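Local atomic coordinates of type IV pilin structural subunit (Pseudomonas aeruginosa, PDB entry 3JYZ), a protein that forms the structural subunit of the type IV pilus, probably polymerising through an N-terminal helix into the thin filaments displayed on the bacterial surface. Residues L15-P20 and K55-V60; P92-G97 and T105-G110. All blocks are in the same frame, centred on the assembly; numbering follows the deposited sequence.

Interaction 1. Residues L15-P20 and K55-V60; sequences LVLAEP and KYVTSV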
loop_
_atom_site.group_PDB
_atom_site.type_symbol
_atom_site.label_atom_id
_atom_site.label_comp_id
_atom_site.label_asym_id
_atom_site.label_seq_id
_atom_site.Cartn_x
_atom_site.Cartn_y
_atom_site.Cartn_z
ATOM N N LEU A 15 -2.292 0.622 -8.083
ATOM C CA LEU A 15 -0.923 0.574 -7.599
ATOM C C LEU A 15 -0.157 1.782 -8.115
ATOM O O LEU A 15 0.622 2.394 -7.391
ATOM C CB LEU A 15 -0.252 -0.736 -8.019
ATOM C CG LEU A 15 -0.849 -1.969 -7.336
ATOM C CD1 LEU A 15 -0.224 -3.232 -7.902
ATOM C CD2 LEU A 15 -0.625 -1.902 -5.832
ATOM N N VAL A 16 -0.397 2.137 -9.368
ATOM C CA VAL A 16 0.264 3.294 -9.955
ATOM C C VAL A 16 -0.168 4.577 -9.225
ATOM O O VAL A 16 0.635 5.483 -8.989
ATOM C CB VAL A 16 -0.025 3.375 -11.468
ATOM C CG1 VAL A 16 0.527 4.667 -12.049
ATOM C CG2 VAL A 16 0.573 2.167 -12.172
ATOM N N LEU A 17 -1.435 4.635 -8.837
ATOM C CA LEU A 17 -1.982 5.773 -8.102
ATOM C C LEU A 17 -1.336 5.960 -6.715
ATOM O O LEU A 17 -1.311 7.067 -6.171
ATOM C CB LEU A 17 -3.502 5.587 -7.974
ATOM C CG LEU A 17 -4.488 6.759 -7.969
ATOM C CD1 LEU A 17 -4.379 7.625 -9.216
ATOM C CD2 LEU A 17 -5.913 6.246 -7.804
ATOM N N ALA A 18 -0.806 4.880 -6.145
ATOM C CA ALA A 18 -0.125 4.948 -4.855
ATOM C C ALA A 18 1.353 5.356 -4.939
ATOM O O ALA A 18 1.982 5.651 -3.922
ATOM C CB ALA A 18 -0.260 3.614 -4.112
ATOM N N GLU A 19 1.916 5.366 -6.140
ATOM C CA GLU A 19 3.340 5.675 -6.278
ATOM C C GLU A 19 3.748 7.026 -5.669
ATOM O O GLU A 19 4.796 7.127 -5.040
ATOM C CB GLU A 19 3.786 5.569 -7.739
ATOM C CG GLU A 19 3.915 4.137 -8.233
ATOM C CD GLU A 19 4.906 3.312 -7.414
ATOM O OE1 GLU A 19 5.919 3.877 -6.940
ATOM O OE2 GLU A 19 4.681 2.094 -7.251
ATOM N N PRO A 20 2.933 8.076 -5.856
ATOM C CA PRO A 20 3.333 9.348 -5.239
ATOM C C PRO A 20 3.335 9.311 -3.702
ATOM O O PRO A 20 4.047 10.093 -3.064
ATOM C CB PRO A 20 2.285 10.339 -5.763
ATOM C CG PRO A 20 1.805 9.735 -7.035
ATOM C CD PRO A 20 1.807 8.252 -6.789
ATOM N N LYS A 55 -11.584 6.499 -11.386
ATOM C CA LYS A 55 -12.752 5.719 -11.678
ATOM C C LYS A 55 -12.749 4.364 -10.975
ATOM O O LYS A 55 -13.713 3.938 -10.572
ATOM C CB LYS A 55 -12.911 5.489 -13.212
ATOM C CG LYS A 55 -14.084 4.635 -13.556
ATOM C CD LYS A 55 -14.263 4.529 -15.072
ATOM C CE LYS A 55 -15.310 3.492 -15.420
ATOM N NZ LYS A 55 -15.784 3.572 -16.804
ATOM N N TYR A 56 -11.620 3.863 -10.737
ATOM C CA TYR A 56 -11.475 2.504 -10.233
ATOM C C TYR A 56 -11.046 2.502 -8.769
ATOM O O TYR A 56 -11.209 1.460 -8.202
ATOM C CB TYR A 56 -10.467 1.722 -11.077
ATOM C CG TYR A 56 -10.896 1.521 -12.513
ATOM C CD1 TYR A 56 -12.209 1.186 -12.826
ATOM C CD2 TYR A 56 -9.990 1.667 -13.554
ATOM C CE1 TYR A 56 -12.603 1.001 -14.137
ATOM C CE2 TYR A 56 -10.377 1.482 -14.870
ATOM C CZ TYR A 56 -11.684 1.151 -15.155
ATOM O OH TYR A 56 -12.075 0.965 -16.461
ATOM N N VAL A 57 -10.545 3.548 -8.262
ATOM C CA VAL A 57 -10.035 3.630 -6.914
ATOM C C VAL A 57 -10.835 4.602 -6.060
ATOM O O VAL A 57 -10.951 5.694 -6.407
ATOM C CB VAL A 57 -8.586 4.026 -6.908
ATOM C CG1 VAL A 57 -8.060 4.127 -5.500
ATOM C CG2 VAL A 57 -7.837 2.990 -7.665
ATOM N N THR A 58 -11.410 4.093 -4.985
ATOM C CA THR A 58 -12.143 4.924 -4.032
ATOM C C THR A 58 -11.179 5.777 -3.215
ATOM O O THR A 58 -11.382 6.980 -3.055
ATOM C CB THR A 58 -12.975 4.053 -3.080
ATOM O OG1 THR A 58 -14.054 3.463 -3.814
ATOM C CG2 THR A 58 -13.547 4.873 -1.924
ATOM N N SER A 59 -10.112 5.160 -2.722
ATOM C CA SER A 59 -9.218 5.847 -1.807
ATOM C C SER A 59 -7.873 5.149 -1.704
ATOM O O SER A 59 -7.773 3.937 -1.912
ATOM C CB SER A 59 -9.861 5.950 -0.419
ATOM O OG SER A 59 -10.155 4.666 0.111
ATOM N N VAL A 60 -6.849 5.938 -1.395
ATOM C CA VAL A 60 -5.504 5.444 -1.127
ATOM C C VAL A 60 -5.109 6.155 0.154
ATOM O O VAL A 60 -4.781 7.339 0.130
ATOM C CB VAL A 60 -4.540 5.846 -2.255
ATOM C CG1 VAL A 60 -3.133 5.343 -1.965
ATOM C CG2 VAL A 60 -5.048 5.315 -3.605
#
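Val57 meets Leu17 head on: the two side chains point at each other and touch tip to tip, with Leu17 CD2 set 3.6 Å from Val57 CB. The same leucine methyl lies 3.8 Å from both Val57 CG1 and Val57 CG2, over the outer end of the valine and nearest its CB. With Val57 CG1 anti to the backbone N (chi1 179°), CG1 and CG2 flank the leucine methyl evenly. Ser54 OG is hydrogen-bonded to Val57 N, and Tyr74 flanks the valine from the next strand.

The chain then turns a corner at Thr58. Thr58 and Ser59 both face Thr73 across the antiparallel pair, a classic beta bulge, and in both the bond to CB leads away from residues 15-20. In the type IV pilin fold the C-terminal half of the long N-terminal helix packs against an antiparallel sheet, and here the bulged edge of that sheet gives the helix its valines.

Val60, past the bulge, faces the helix again. Its CG1 approaches Ala18 CB at 4.0 Å, the short alanine letting strand and helix come within 6.6 Å between Ala18 CA and Val60 CA. Val60 CG2 has a looser contact with Leu17 CD2, at 4.4 Å. On the polar side of the same residue, Val60 O accepts a hydrogen bond from Trp43 NE1, fixing this strand to helix 33-49 as well.

Interaction 2. Residues P92-G97 and T105-G110; sequences PYINDG and TAVAAG
Apolar contact between Ile94 and Ala106 makes up most of this interface, which illustrates how a short helix can be seated on a strand through very few atoms. Ala106 CB lies 3.5 Å from Ile94 CD1 and 3.6 Å from Ile94 CB, with Ile94 CG1 a little farther away, so the alanine methyl rests against the length of the isoleucine's longer branch and touches both its root and its end. That branch is extended (chi2 168°), which carries CD1 past the alanine to a second partner. There it reaches Val107 CG2 at 4.0 Å, the two side chains crossing at about a right angle. All three residues are buried. Leu103 and Thr101 extend the packing, the first against Ile94 and the second against Ala106.

Hydrogen bonds work within each segment and shape its end. After the strand, Asn95 OD1 accepts from Gly97 N at 2.8 Å, an Asx turn in which the donor stands well above the carbonyl plane. Asp96 OD1 receives Asn98 N and Thr99 N, tightening the turn into strand 100-102. The helix finishes in a Schellman motif: Gly110 takes positive phi (75°), a conformation that favours glycine, and its N reaches Val107 O at 3.1 Å. Backbone bonds between Ile94 and Thr101 and between Pro92 and Leu103 join strand 87-95 to the returning chain, which brings helix 103-109, directly after strand 100-102, against strand 87-95.

Since the facing groups are all aliphatic carbons, the two segments are held to each other by shape and exclusion of water, while direction and spacing probably come from the backbone bonds around them.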
loop_
_atom_site.group_PDB
_atom_site.type_symbol
_atom_site.label_atom_id
_atom_site.label_comp_id
_atom_site.label_asym_id
_atom_site.label_seq_id
_atom_site.Cartn_x
_atom_site.Cartn_y
_atom_site.Cartn_z
ATOM N N PRO A 92 5.323 -0.769 4.258
ATOM C CA PRO A 92 6.717 -0.338 4.060
ATOM C C PRO A 92 7.702 -0.845 5.120
ATOM O O PRO A 92 7.355 -1.004 6.295
ATOM C CB PRO A 92 6.632 1.190 4.144
ATOM C CG PRO A 92 5.433 1.459 5.011
ATOM C CD PRO A 92 4.512 0.250 4.950
ATOM N N TYR A 93 8.940 -1.077 4.680
ATOM C CA TYR A 93 10.024 -1.542 5.542
ATOM C C TYR A 93 11.287 -0.778 5.210
ATOM O O TYR A 93 11.488 -0.363 4.081
ATOM C CB TYR A 93 10.284 -3.036 5.316
ATOM C CG TYR A 93 9.092 -3.883 5.664
ATOM C CD1 TYR A 93 8.010 -3.984 4.794
ATOM C CD2 TYR A 93 9.027 -4.555 6.878
ATOM C CE1 TYR A 93 6.904 -4.738 5.125
ATOM C CE2 TYR A 93 7.917 -5.319 7.215
ATOM C CZ TYR A 93 6.856 -5.405 6.330
ATOM O OH TYR A 93 5.745 -6.168 6.654
ATOM N N ILE A 94 12.147 -0.583 6.200
ATOM C CA ILE A 94 13.471 -0.062 5.914
ATOM C C ILE A 94 14.464 -1.206 5.876
ATOM O O ILE A 94 14.484 -2.058 6.765
ATOM C CB ILE A 94 13.910 1.021 6.920
ATOM C CG1 ILE A 94 13.253 2.349 6.548
ATOM C CG2 ILE A 94 15.431 1.180 6.904
ATOM C CD1 ILE A 94 13.371 3.416 7.586
ATOM N N ASN A 95 15.244 -1.219 4.800
ATOM C CA ASN A 95 16.296 -2.190 4.555
ATOM C C ASN A 95 17.644 -1.535 4.830
ATOM O O ASN A 95 18.028 -0.588 4.143
ATOM C CB ASN A 95 16.223 -2.615 3.087
ATOM C CG ASN A 95 17.443 -3.385 2.636
ATOM O OD1 ASN A 95 18.114 -4.022 3.440
ATOM N ND2 ASN A 95 17.730 -3.334 1.338
ATOM N N ASP A 96 18.349 -2.031 5.840
ATOM C CA ASP A 96 19.651 -1.475 6.208
ATOM C C ASP A 96 20.814 -2.165 5.493
ATOM O O ASP A 96 21.979 -1.928 5.812
ATOM C CB ASP A 96 19.849 -1.525 7.730
ATOM C CG ASP A 96 20.062 -2.939 8.258
ATOM O OD1 ASP A 96 19.957 -3.906 7.478
ATOM O OD2 ASP A 96 20.349 -3.088 9.467
ATOM N N GLY A 97 20.490 -3.019 4.528
ATOM C CA GLY A 97 21.498 -3.743 3.778
ATOM C C GLY A 97 21.375 -5.202 4.158
ATOM O O GLY A 97 21.598 -6.090 3.331
ATOM N N THR A 105 8.846 1.383 13.012
ATOM C CA THR A 105 9.833 0.980 14.003
ATOM C C THR A 105 11.210 1.508 13.632
ATOM O O THR A 105 11.935 2.056 14.460
ATOM C CB THR A 105 9.859 -0.541 14.098
ATOM O OG1 THR A 105 8.554 -0.991 14.456
ATOM C CG2 THR A 105 10.866 -1.010 15.148
ATOM N N ALA A 106 11.563 1.357 12.366
ATOM C CA ALA A 106 12.846 1.838 11.882
ATOM C C ALA A 106 13.009 3.350 12.020
ATOM O O ALA A 106 14.067 3.829 12.427
ATOM C CB ALA A 106 13.041 1.415 10.440
ATOM N N VAL A 107 11.981 4.015 11.696
ATOM C CA VAL A 107 12.076 5.471 11.777
ATOM C C VAL A 107 12.201 5.922 13.227
ATOM O O VAL A 107 12.942 6.860 13.520
ATOM C CB VAL A 107 10.916 6.208 11.068
ATOM C CG1 VAL A 107 11.014 7.717 11.298
ATOM C CG2 VAL A 107 10.869 5.868 9.587
ATOM N N ALA A 108 11.519 5.364 14.104
ATOM C CA ALA A 108 11.625 5.688 15.529
ATOM C C ALA A 108 13.044 5.446 16.039
ATOM O O ALA A 108 13.540 6.196 16.881
ATOM C CB ALA A 108 10.637 4.880 16.342
ATOM N N ALA A 109 13.688 4.405 15.521
ATOM C CA ALA A 109 15.040 4.044 15.944
ATOM C C ALA A 109 16.125 4.846 15.227
ATOM O O ALA A 109 17.298 4.778 15.592
ATOM C CB ALA A 109 15.272 2.552 15.737
ATOM N N GLY A 110 15.740 5.587 14.197
ATOM C CA GLY A 110 16.695 6.325 13.389
ATOM C C GLY A 110 17.493 5.435 12.453
ATOM O O GLY A 110 18.581 5.805 12.000
#

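From the N terminus, helix 4-28 comes first, and interaction 1 closes a long loop when the chain returns at 55-60; the end of helix 4-28 and helix 33-49 make up most of the intervening residues. Only after that loop is complete does the chain run through strand 70-74 into strand 87-95, where interaction 2 opens. It closes a much shorter loop, through strand 100-102 to helix 103-109, so the two contacts follow in series and neither nest nor cross. Their centres are 25 Å apart, on opposite sides of the chain's centre, yet both reach one antiparallel sheet: interaction 1 joins it to the N-terminal helix, interaction 2 to the small helix 103-109.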